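Local coordinates for protein S-adenosylmethionine-dependent methyltransferase (Clostridium acetobutylicum, PDB 1Y8C) that probably transfers methyl groups from S-adenosylmethionine, as expected of a Rossmann-like methyltransferase, at residues I28-C31 with V32-N35; E74-N77 with K78-Q82; I142-Y145 with Y146-S149; Y159-D162 with E163-Y166. One frame throughout, in Å; residues are numbered along the deposited sequence.

All four contacts are local. Contacts 1 and 2 lie in helices flanking the seven-stranded mixed sheet of the methyltransferase fold: contact 1 is the C-terminal end of helix 20-32, contact 2 the last turns of helix 69-81, and their nearest atoms are about 14 Å apart. Contact 3 is where strand 136-143 of that sheet turns into helix 145-152; its Y145 side chain is about 5 Å from a bound sulfate, probably from the crystallisation liquor. Contact 4 is a hairpin in the separate four-stranded antiparallel sheet. It follows contact 3 along the chain, with nearest atoms about 11 Å apart, and its centre is about 40 Å from that of contact 1.

Contact 1. Residues I28-C31 with V32-N35; sequences IEKC and VENN
The side chains of E29 and E33 run alongside each other, pointing the same way, with their carboxylate planes turned 73° apart. K30 NZ reaches E33 OE2 at 2.8 Å on its syn side, 33° out of the carboxylate plane, forming a salt bridge. E33 OE2 also touches the methylene E29 CG at 3.5 Å. The third flat group, the amide of N34, turns its nitrogen back to the helix: N34 ND2 donates to K30 O over 2.6 Å, with the oxygen tilted from the amide plane. K30 CG lies beside the backbone N (chi1 -75°), and further bends at chi2 and chi4 bring the ammonium group to the syn side of E33 OE2. Regular helical bonds continue beneath, from V32 N to I28 O and from E33 N to E29 O at 3.0 Å. The helix then stops in a Schellman motif: N35, with positive phi, is the C' residue, N35 N donates to V32 O at 3.1 Å, and L36 N pairs with C31 O. C31 packs on L36 and F38, while K30 and N34 touch L241 of strand 237-244. Because E29 OE1 and E33 OE2 approach to 3.5 Å, the two acids should repel; the lysine, at a long 3.9 Å from E29 OE1 to K30 NZ, probably offsets this, while N34 gives the carbonyl of K30 a side-chain donor where the helix gives way to a type I turn.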
loop_
_atom_site.group_PDB
_atom_site.type_symbol
_atom_site.label_atom_id
_atom_site.label_comp_id
_atom_site.label_asym_id
_atom_site.label_seq_id
_atom_site.Cartn_x
_atom_site.Cartn_y
_atom_site.Cartn_z
ATOM N N ILE A 28 5.273 12.940 -5.154
ATOM C CA ILE A 28 6.245 14.016 -5.062
ATOM C C ILE A 28 5.547 15.336 -5.392
ATOM O O ILE A 28 5.714 16.339 -4.696
ATOM C CB ILE A 28 7.403 13.821 -6.059
ATOM C CG1 ILE A 28 8.149 12.534 -5.754
ATOM C CG2 ILE A 28 8.360 15.004 -5.962
ATOM C CD1 ILE A 28 8.801 12.549 -4.387
ATOM N N GLU A 29 4.756 15.312 -6.459
ATOM C CA GLU A 29 4.028 16.485 -6.919
ATOM C C GLU A 29 3.187 17.083 -5.798
ATOM O O GLU A 29 3.203 18.295 -5.550
ATOM C CB GLU A 29 3.136 16.096 -8.100
ATOM C CG GLU A 29 2.314 17.227 -8.703
ATOM C CD GLU A 29 1.244 16.713 -9.669
ATOM O OE1 GLU A 29 0.516 17.553 -10.265
ATOM O OE2 GLU A 29 1.128 15.467 -9.827
ATOM N N LYS A 30 2.448 16.223 -5.120
ATOM C CA LYS A 30 1.608 16.661 -4.023
ATOM C C LYS A 30 2.445 17.173 -2.851
ATOM O O LYS A 30 2.038 18.089 -2.140
ATOM C CB LYS A 30 0.678 15.514 -3.619
ATOM C CG LYS A 30 -0.444 15.332 -4.634
ATOM C CD LYS A 30 -1.394 16.525 -4.554
ATOM C CE LYS A 30 -2.327 16.637 -5.753
ATOM N NZ LYS A 30 -1.601 17.065 -6.987
ATOM N N CYS A 31 3.628 16.600 -2.674
ATOM C CA CYS A 31 4.526 17.030 -1.606
ATOM C C CYS A 31 4.971 18.458 -1.864
ATOM O O CYS A 31 5.018 19.280 -0.946
ATOM C CB CYS A 31 5.754 16.133 -1.548
ATOM S SG CYS A 31 5.406 14.510 -0.879
ATOM N N VAL A 32 5.304 18.736 -3.124
ATOM C CA VAL A 32 5.734 20.060 -3.532
ATOM C C VAL A 32 4.597 21.064 -3.372
ATOM O O VAL A 32 4.816 22.174 -2.913
ATOM C CB VAL A 32 6.225 20.054 -4.990
ATOM C CG1 VAL A 32 6.445 21.473 -5.469
ATOM C CG2 VAL A 32 7.510 19.263 -5.094
ATOM N N GLU A 33 3.380 20.674 -3.730
ATOM C CA GLU A 33 2.255 21.583 -3.589
ATOM C C GLU A 33 1.984 21.892 -2.122
ATOM O O GLU A 33 1.197 22.782 -1.807
ATOM C CB GLU A 33 0.992 20.986 -4.204
ATOM C CG GLU A 33 1.011 20.832 -5.718
ATOM C CD GLU A 33 -0.188 20.035 -6.229
ATOM O OE1 GLU A 33 -1.280 20.131 -5.600
ATOM O OE2 GLU A 33 -0.038 19.325 -7.257
ATOM N N ASN A 34 2.628 21.157 -1.221
ATOM C CA ASN A 34 2.427 21.367 0.212
ATOM C C ASN A 34 3.669 21.907 0.919
ATOM O O ASN A 34 3.841 21.727 2.131
ATOM C CB ASN A 34 1.967 20.057 0.860
ATOM C CG ASN A 34 0.504 19.743 0.565
ATOM O OD1 ASN A 34 -0.406 20.354 1.135
ATOM N ND2 ASN A 34 0.273 18.799 -0.336
ATOM N N ASN A 35 4.522 22.576 0.147
ATOM C CA ASN A 35 5.756 23.166 0.654
ATOM C C ASN A 35 6.511 22.221 1.582
ATOM O O ASN A 35 7.142 22.646 2.546
ATOM C CB ASN A 35 5.439 24.465 1.397
ATOM C CG ASN A 35 4.516 25.378 0.610
ATOM O OD1 ASN A 35 4.724 25.609 -0.580
ATOM N ND2 ASN A 35 3.492 25.910 1.280
#

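Contact 2. Residues E74-N77 with K78-Q82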
loop_
_atom_site.group_PDB
_atom_site.type_symbol
_atom_site.label_atom_id
_atom_site.label_comp_id
_atom_site.label_asym_id
_atom_site.label_seq_id
_atom_site.Cartn_x
_atom_site.Cartn_y
_atom_site.Cartn_z
ATOM N N GLU A 74 14.217 -8.696 0.783
ATOM C CA GLU A 74 14.269 -8.389 -0.637
ATOM C C GLU A 74 14.532 -6.911 -0.837
ATOM O O GLU A 74 15.475 -6.523 -1.523
ATOM C CB GLU A 74 12.960 -8.759 -1.334
ATOM C CG GLU A 74 12.831 -10.230 -1.662
ATOM C CD GLU A 74 13.911 -10.704 -2.622
ATOM O OE1 GLU A 74 15.086 -10.809 -2.204
ATOM O OE2 GLU A 74 13.584 -10.954 -3.802
ATOM N N ALA A 75 13.692 -6.084 -0.234
ATOM C CA ALA A 75 13.843 -4.644 -0.356
ATOM C C ALA A 75 15.257 -4.227 0.036
ATOM O O ALA A 75 15.865 -3.395 -0.630
ATOM C CB ALA A 75 12.819 -3.938 0.523
ATOM N N GLU A 76 15.783 -4.812 1.108
ATOM C CA GLU A 76 17.129 -4.485 1.558
ATOM C C GLU A 76 18.163 -4.760 0.470
ATOM O O GLU A 76 19.061 -3.947 0.238
ATOM C CB GLU A 76 17.487 -5.281 2.808
ATOM C CG GLU A 76 18.870 -4.974 3.345
ATOM C CD GLU A 76 19.102 -5.576 4.714
ATOM O OE1 GLU A 76 19.167 -6.829 4.820
ATOM O OE2 GLU A 76 19.214 -4.789 5.690
ATOM N N ASN A 77 18.048 -5.900 -0.198
ATOM C CA ASN A 77 18.993 -6.216 -1.255
ATOM C C ASN A 77 18.867 -5.208 -2.387
ATOM O O ASN A 77 19.867 -4.770 -2.966
ATOM C CB ASN A 77 18.747 -7.623 -1.769
ATOM C CG ASN A 77 18.891 -8.654 -0.679
ATOM O OD1 ASN A 77 19.860 -8.628 0.091
ATOM N ND2 ASN A 77 17.929 -9.570 -0.597
ATOM N N LYS A 78 17.629 -4.838 -2.690
ATOM C CA LYS A 78 17.357 -3.867 -3.730
ATOM C C LYS A 78 17.963 -2.527 -3.332
ATOM O O LYS A 78 18.762 -1.954 -4.065
ATOM C CB LYS A 78 15.848 -3.738 -3.915
ATOM C CG LYS A 78 15.414 -2.644 -4.873
ATOM C CD LYS A 78 13.904 -2.674 -5.067
ATOM C CE LYS A 78 13.444 -4.028 -5.570
ATOM N NZ LYS A 78 11.975 -4.024 -5.719
ATOM N N PHE A 79 17.592 -2.026 -2.163
ATOM C CA PHE A 79 18.129 -0.754 -1.707
ATOM C C PHE A 79 19.653 -0.742 -1.786
ATOM O O PHE A 79 20.249 0.216 -2.265
ATOM C CB PHE A 79 17.670 -0.478 -0.279
ATOM C CG PHE A 79 16.180 -0.373 -0.139
ATOM C CD1 PHE A 79 15.565 -0.655 1.078
ATOM C CD2 PHE A 79 15.391 0.032 -1.215
ATOM C CE1 PHE A 79 14.192 -0.533 1.226
ATOM C CE2 PHE A 79 14.016 0.157 -1.077
ATOM C CZ PHE A 79 13.414 -0.125 0.145
ATOM N N ARG A 80 20.278 -1.818 -1.327
ATOM C CA ARG A 80 21.728 -1.917 -1.346
ATOM C C ARG A 80 22.329 -1.836 -2.746
ATOM O O ARG A 80 23.297 -1.114 -2.964
ATOM C CB ARG A 80 22.168 -3.214 -0.666
ATOM C CG ARG A 80 22.165 -3.132 0.849
ATOM C CD ARG A 80 22.320 -4.505 1.490
ATOM N NE ARG A 80 22.579 -4.392 2.923
ATOM C CZ ARG A 80 22.533 -5.410 3.779
ATOM N NH1 ARG A 80 22.231 -6.631 3.349
ATOM N NH2 ARG A 80 22.798 -5.206 5.068
ATOM N N SER A 81 21.758 -2.568 -3.694
ATOM C CA SER A 81 22.281 -2.552 -5.053
ATOM C C SER A 81 22.111 -1.184 -5.707
ATOM O O SER A 81 22.665 -0.926 -6.775
ATOM C CB SER A 81 21.587 -3.612 -5.905
ATOM O OG SER A 81 20.292 -3.195 -6.275
ATOM N N GLN A 82 21.342 -0.309 -5.065
ATOM C CA GLN A 82 21.111 1.037 -5.582
ATOM C C GLN A 82 21.791 2.097 -4.719
ATOM O O GLN A 82 21.482 3.284 -4.831
ATOM C CB GLN A 82 19.620 1.339 -5.634
ATOM C CG GLN A 82 18.846 0.562 -6.676
ATOM C CD GLN A 82 17.379 0.954 -6.685
ATOM O OE1 GLN A 82 16.660 0.709 -5.717
ATOM N NE2 GLN A 82 16.932 1.579 -7.774
#
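E76 and R80, one helical turn apart, form an ion pair that is stacked rather than end-on. Their side chains run side by side with carboxylate and guanidinium planes only 13° apart, and E76 CD sits 3.5 Å above the centre of the R80 guanidinium. The nearest charged atoms, E76 OE1 and R80 NH1, are 3.4 Å apart, but the oxygen lies well out of the guanidinium plane and no N-H points at it, so the attraction is of charge alone. E76 CG lies opposite the backbone N (chi1 -179°), and the chain of R80, extended from CG to NE, runs alongside it, which lays the guanidinium over the carboxylate. Beneath, the main-chain ladder is regular; its shortest rung, F79 N to A75 O, measures 2.7 Å and is practically straight at 179°. The same carbonyl oxygen, A75 O, also lies 3.1 Å above one face of the F79 ring, offset toward its rim. Near the helix end S81 OG donates to K78 O at 3.0 Å, in the carbonyl plane on a lone pair. On the buried side A75 CB packs against F79 CE1 at 3.7 Å. E74 OE2 bonds N4 N, and K78 NZ bonds N4 OD1 and T48 O. Helix 69-81 is the crossover of the beta-alpha-beta unit between strands 61-65 and 87-89; F79 packs on L88 of the latter, on T52 of helix 52-55, and on L84 and P86.

Contact 3. Residues I142-Y145 with Y146-S149; sequences INSY and YKLS
Strand 136-143 ends at N143, and after S144 the backbone turns into helix 145-152: S144 is the N-cap, in the strand-to-helix junction of a Rossmann-like methyltransferase fold. S144 OG accepts from K147 N at 3.1 Å, and one step on L148 N donates to S144 O at 3.2 Å. The cap hydroxyl is itself tied to T235 O, so it bridges the first turn of the helix to the chain leading into strand 237-244. N143 looks toward the helix; its CB rests on L148 CD2 at 3.7 Å, the two side chains crossing at about a right angle, while its amide nitrogen bonds E200 OE1. K147 runs past the same amide, with K147 CE 3.9 Å from N143 OD1. Y145 points the other way: its hydroxyl bonds D175 OD1 and its ring takes a cation-pi contact from K204. S149 OG is 3.6 Å from Y145 CD2, tucked between the backbone N and carbonyl carbon of its own residue (chi1 67°). That torsion turns the hydroxyl back to Y145 O, which accepts from S149 OG at 2.6 Å and S149 N at 3.0 Å, from opposite faces of its carbonyl plane.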
loop_
_atom_site.group_PDB
_atom_site.type_symbol
_atom_site.label_atom_id
_atom_site.label_comp_id
_atom_site.label_asym_id
_atom_site.label_seq_id
_atom_site.Cartn_x
_atom_site.Cartn_y
_atom_site.Cartn_z
ATOM N N ILE A 142 -6.684 2.903 -0.825
ATOM C CA ILE A 142 -7.475 1.744 -0.464
ATOM C C ILE A 142 -8.258 1.290 -1.679
ATOM O O ILE A 142 -8.446 2.048 -2.634
ATOM C CB ILE A 142 -8.488 2.065 0.644
ATOM C CG1 ILE A 142 -9.571 3.008 0.104
ATOM C CG2 ILE A 142 -7.768 2.669 1.844
ATOM C CD1 ILE A 142 -10.727 3.234 1.062
ATOM N N ASN A 143 -8.684 0.035 -1.655
ATOM C CA ASN A 143 -9.500 -0.467 -2.736
ATOM C C ASN A 143 -10.859 0.038 -2.310
ATOM O O ASN A 143 -11.198 0.010 -1.121
ATOM C CB ASN A 143 -9.474 -1.991 -2.804
ATOM C CG ASN A 143 -8.305 -2.515 -3.630
ATOM O OD1 ASN A 143 -7.987 -1.973 -4.687
ATOM N ND2 ASN A 143 -7.670 -3.578 -3.157
ATOM N N SER A 144 -11.616 0.539 -3.277
ATOM C CA SER A 144 -12.929 1.095 -3.003
ATOM C C SER A 144 -13.906 0.015 -2.592
ATOM O O SER A 144 -13.709 -1.170 -2.866
ATOM C CB SER A 144 -13.458 1.794 -4.234
ATOM O OG SER A 144 -13.709 0.846 -5.249
ATOM N N TYR A 145 -14.971 0.432 -1.927
ATOM C CA TYR A 145 -15.988 -0.502 -1.480
ATOM C C TYR A 145 -16.618 -1.182 -2.692
ATOM O O TYR A 145 -16.984 -2.348 -2.632
ATOM C CB TYR A 145 -17.069 0.242 -0.698
ATOM C CG TYR A 145 -18.081 -0.677 -0.087
ATOM C CD1 TYR A 145 -17.897 -1.193 1.202
ATOM C CD2 TYR A 145 -19.199 -1.081 -0.811
ATOM C CE1 TYR A 145 -18.803 -2.093 1.752
ATOM C CE2 TYR A 145 -20.107 -1.979 -0.276
ATOM C CZ TYR A 145 -19.908 -2.483 1.000
ATOM O OH TYR A 145 -20.815 -3.375 1.520
ATOM N N TYR A 146 -16.741 -0.451 -3.794
ATOM C CA TYR A 146 -17.348 -1.009 -4.987
ATOM C C TYR A 146 -16.462 -2.059 -5.621
ATOM O O TYR A 146 -16.947 -3.066 -6.128
ATOM C CB TYR A 146 -17.621 0.098 -5.994
ATOM C CG TYR A 146 -18.316 -0.371 -7.247
ATOM C CD1 TYR A 146 -19.691 -0.638 -7.256
ATOM C CD2 TYR A 146 -17.601 -0.536 -8.436
ATOM C CE1 TYR A 146 -20.332 -1.051 -8.426
ATOM C CE2 TYR A 146 -18.228 -0.953 -9.602
ATOM C CZ TYR A 146 -19.584 -1.203 -9.594
ATOM O OH TYR A 146 -20.187 -1.575 -10.765
ATOM N N LYS A 147 -15.158 -1.817 -5.584
ATOM C CA LYS A 147 -14.187 -2.727 -6.171
ATOM C C LYS A 147 -14.190 -4.088 -5.474
ATOM O O LYS A 147 -14.206 -5.130 -6.129
ATOM C CB LYS A 147 -12.804 -2.091 -6.092
ATOM C CG LYS A 147 -11.803 -2.614 -7.084
ATOM C CD LYS A 147 -11.047 -3.791 -6.534
ATOM C CE LYS A 147 -9.829 -4.077 -7.393
ATOM N NZ LYS A 147 -10.219 -4.294 -8.815
ATOM N N LEU A 148 -14.197 -4.088 -4.146
ATOM C CA LEU A 148 -14.179 -5.345 -3.422
ATOM C C LEU A 148 -15.529 -6.054 -3.406
ATOM O O LEU A 148 -15.596 -7.284 -3.525
ATOM C CB LEU A 148 -13.716 -5.109 -1.989
ATOM C CG LEU A 148 -12.393 -4.362 -1.850
ATOM C CD1 LEU A 148 -12.126 -4.110 -0.376
ATOM C CD2 LEU A 148 -11.255 -5.166 -2.492
ATOM N N SER A 149 -16.604 -5.285 -3.265
ATOM C CA SER A 149 -17.944 -5.868 -3.198
ATOM C C SER A 149 -18.534 -6.286 -4.553
ATOM O O SER A 149 -19.193 -7.325 -4.642
ATOM C CB SER A 149 -18.903 -4.897 -2.513
ATOM O OG SER A 149 -19.094 -3.738 -3.302
#

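Contact 4. Residues Y159-D162 with E163-Y166; sequences YDDD and EVFY
Strands 159-161 and 164-166 run antiparallel, at 171°, with Y159-Y166 and D161-V164 as hydrogen-bonded pairs and D160-F165 as the non-hydrogen-bonded pair between them. Y159 N gives to Y166 O at 3.0 Å and Y166 N returns a bond to Y159 O. On the face carrying Y159, D161, V164 and Y166, Y159 CB stands over the Y166 ring in a CH-pi contact, 3.4 Å from the centroid. The two tyrosine rings are nearly parallel (8°) but slid apart, with 5.1 Å between centroids and little overlap. With chi1 at 81° the Y166 ring leans over toward the neighbouring strand and meets Y159 CB. On the other face the D160 carboxylate lies at the edge of the F165 ring, D160 OD2 being 3.6 Å from F165 CD1, while Y159 O is over one face of that ring. At the turn D161 folds over the E163 and V164 amides; D161 OD2 takes a weak bond from E163 N at 2.9 Å, and D161 OD1 another from V164 N. Nearby, D161 OD2 and E163 OE2 are like charges 3.6 Å apart, which may raise the affinity of one of them for a proton. Y159, V164 and Y166 all touch L13 of helix 3-15. This is a tight two-residue beta hairpin, with D162 and E163 at its turn, on the edge of the four-stranded antiparallel sheet.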
loop_
_atom_site.group_PDB
_atom_site.type_symbol
_atom_site.label_atom_id
_atom_site.label_comp_id
_atom_site.label_asym_id
_atom_site.label_seq_id
_atom_site.Cartn_x
_atom_site.Cartn_y
_atom_site.Cartn_z
ATOM N N TYR A 159 -6.117 -17.777 -15.237
ATOM C CA TYR A 159 -5.227 -17.030 -16.121
ATOM C C TYR A 159 -4.157 -17.989 -16.588
ATOM O O TYR A 159 -3.674 -18.795 -15.800
ATOM C CB TYR A 159 -4.565 -15.884 -15.356
ATOM C CG TYR A 159 -3.584 -15.056 -16.158
ATOM C CD1 TYR A 159 -4.014 -13.951 -16.892
ATOM C CD2 TYR A 159 -2.216 -15.374 -16.177
ATOM C CE1 TYR A 159 -3.111 -13.176 -17.629
ATOM C CE2 TYR A 159 -1.300 -14.610 -16.908
ATOM C CZ TYR A 159 -1.759 -13.511 -17.634
ATOM O OH TYR A 159 -0.877 -12.753 -18.372
ATOM N N ASP A 160 -3.767 -17.899 -17.856
ATOM C CA ASP A 160 -2.750 -18.803 -18.371
ATOM C C ASP A 160 -1.839 -18.237 -19.450
ATOM O O ASP A 160 -2.043 -18.523 -20.626
ATOM C CB ASP A 160 -3.416 -20.074 -18.911
ATOM C CG ASP A 160 -2.406 -21.145 -19.324
ATOM O OD1 ASP A 160 -2.830 -22.142 -19.960
ATOM O OD2 ASP A 160 -1.197 -21.002 -19.002
ATOM N N ASP A 161 -0.846 -17.432 -19.081
ATOM C CA ASP A 161 0.085 -16.941 -20.096
ATOM C C ASP A 161 1.176 -18.009 -20.021
ATOM O O ASP A 161 1.419 -18.558 -18.950
ATOM C CB ASP A 161 0.629 -15.555 -19.744
ATOM C CG ASP A 161 2.057 -15.594 -19.267
ATOM O OD1 ASP A 161 2.291 -15.240 -18.089
ATOM O OD2 ASP A 161 2.945 -15.978 -20.066
ATOM N N ASP A 162 1.840 -18.315 -21.129
ATOM C CA ASP A 162 2.826 -19.396 -21.110
ATOM C C ASP A 162 4.031 -19.348 -20.165
ATOM O O ASP A 162 4.988 -20.102 -20.350
ATOM C CB ASP A 162 3.294 -19.712 -22.542
ATOM C CG ASP A 162 2.348 -20.684 -23.268
ATOM O OD1 ASP A 162 1.993 -21.728 -22.664
ATOM O OD2 ASP A 162 1.967 -20.414 -24.436
ATOM N N GLU A 163 3.986 -18.494 -19.147
ATOM C CA GLU A 163 5.082 -18.439 -18.185
ATOM C C GLU A 163 4.540 -18.363 -16.752
ATOM O O GLU A 163 5.216 -18.738 -15.787
ATOM C CB GLU A 163 5.993 -17.251 -18.480
ATOM C CG GLU A 163 5.329 -15.903 -18.356
ATOM C CD GLU A 163 6.246 -14.770 -18.777
ATOM O OE1 GLU A 163 7.409 -14.745 -18.307
ATOM O OE2 GLU A 163 5.805 -13.900 -19.566
ATOM N N VAL A 164 3.308 -17.885 -16.624
ATOM C CA VAL A 164 2.660 -17.784 -15.330
ATOM C C VAL A 164 1.231 -18.284 -15.436
ATOM O O VAL A 164 0.485 -17.876 -16.322
ATOM C CB VAL A 164 2.635 -16.334 -14.822
ATOM C CG1 VAL A 164 1.881 -16.254 -13.503
ATOM C CG2 VAL A 164 4.051 -15.832 -14.637
ATOM N N PHE A 165 0.860 -19.174 -14.525
ATOM C CA PHE A 165 -0.487 -19.732 -14.481
ATOM C C PHE A 165 -1.057 -19.504 -13.075
ATOM O O PHE A 165 -0.361 -19.729 -12.082
ATOM C CB PHE A 165 -0.443 -21.235 -14.770
ATOM C CG PHE A 165 -1.783 -21.893 -14.698
ATOM C CD1 PHE A 165 -2.544 -22.079 -15.846
ATOM C CD2 PHE A 165 -2.333 -22.236 -13.464
ATOM C CE1 PHE A 165 -3.841 -22.590 -15.764
ATOM C CE2 PHE A 165 -3.621 -22.744 -13.366
ATOM C CZ PHE A 165 -4.380 -22.920 -14.519
ATOM N N TYR A 166 -2.312 -19.071 -12.985
ATOM C CA TYR A 166 -2.913 -18.843 -11.679
ATOM C C TYR A 166 -4.428 -19.000 -11.640
ATOM O O TYR A 166 -5.116 -18.708 -12.614
ATOM C CB TYR A 166 -2.510 -17.453 -11.137
ATOM C CG TYR A 166 -3.298 -16.258 -11.652
ATOM C CD1 TYR A 166 -4.654 -16.109 -11.348
ATOM C CD2 TYR A 166 -2.678 -15.252 -12.410
ATOM C CE1 TYR A 166 -5.379 -14.998 -11.775
ATOM C CE2 TYR A 166 -3.397 -14.126 -12.847
ATOM C CZ TYR A 166 -4.754 -14.007 -12.523
ATOM O OH TYR A 166 -5.502 -12.911 -12.928
#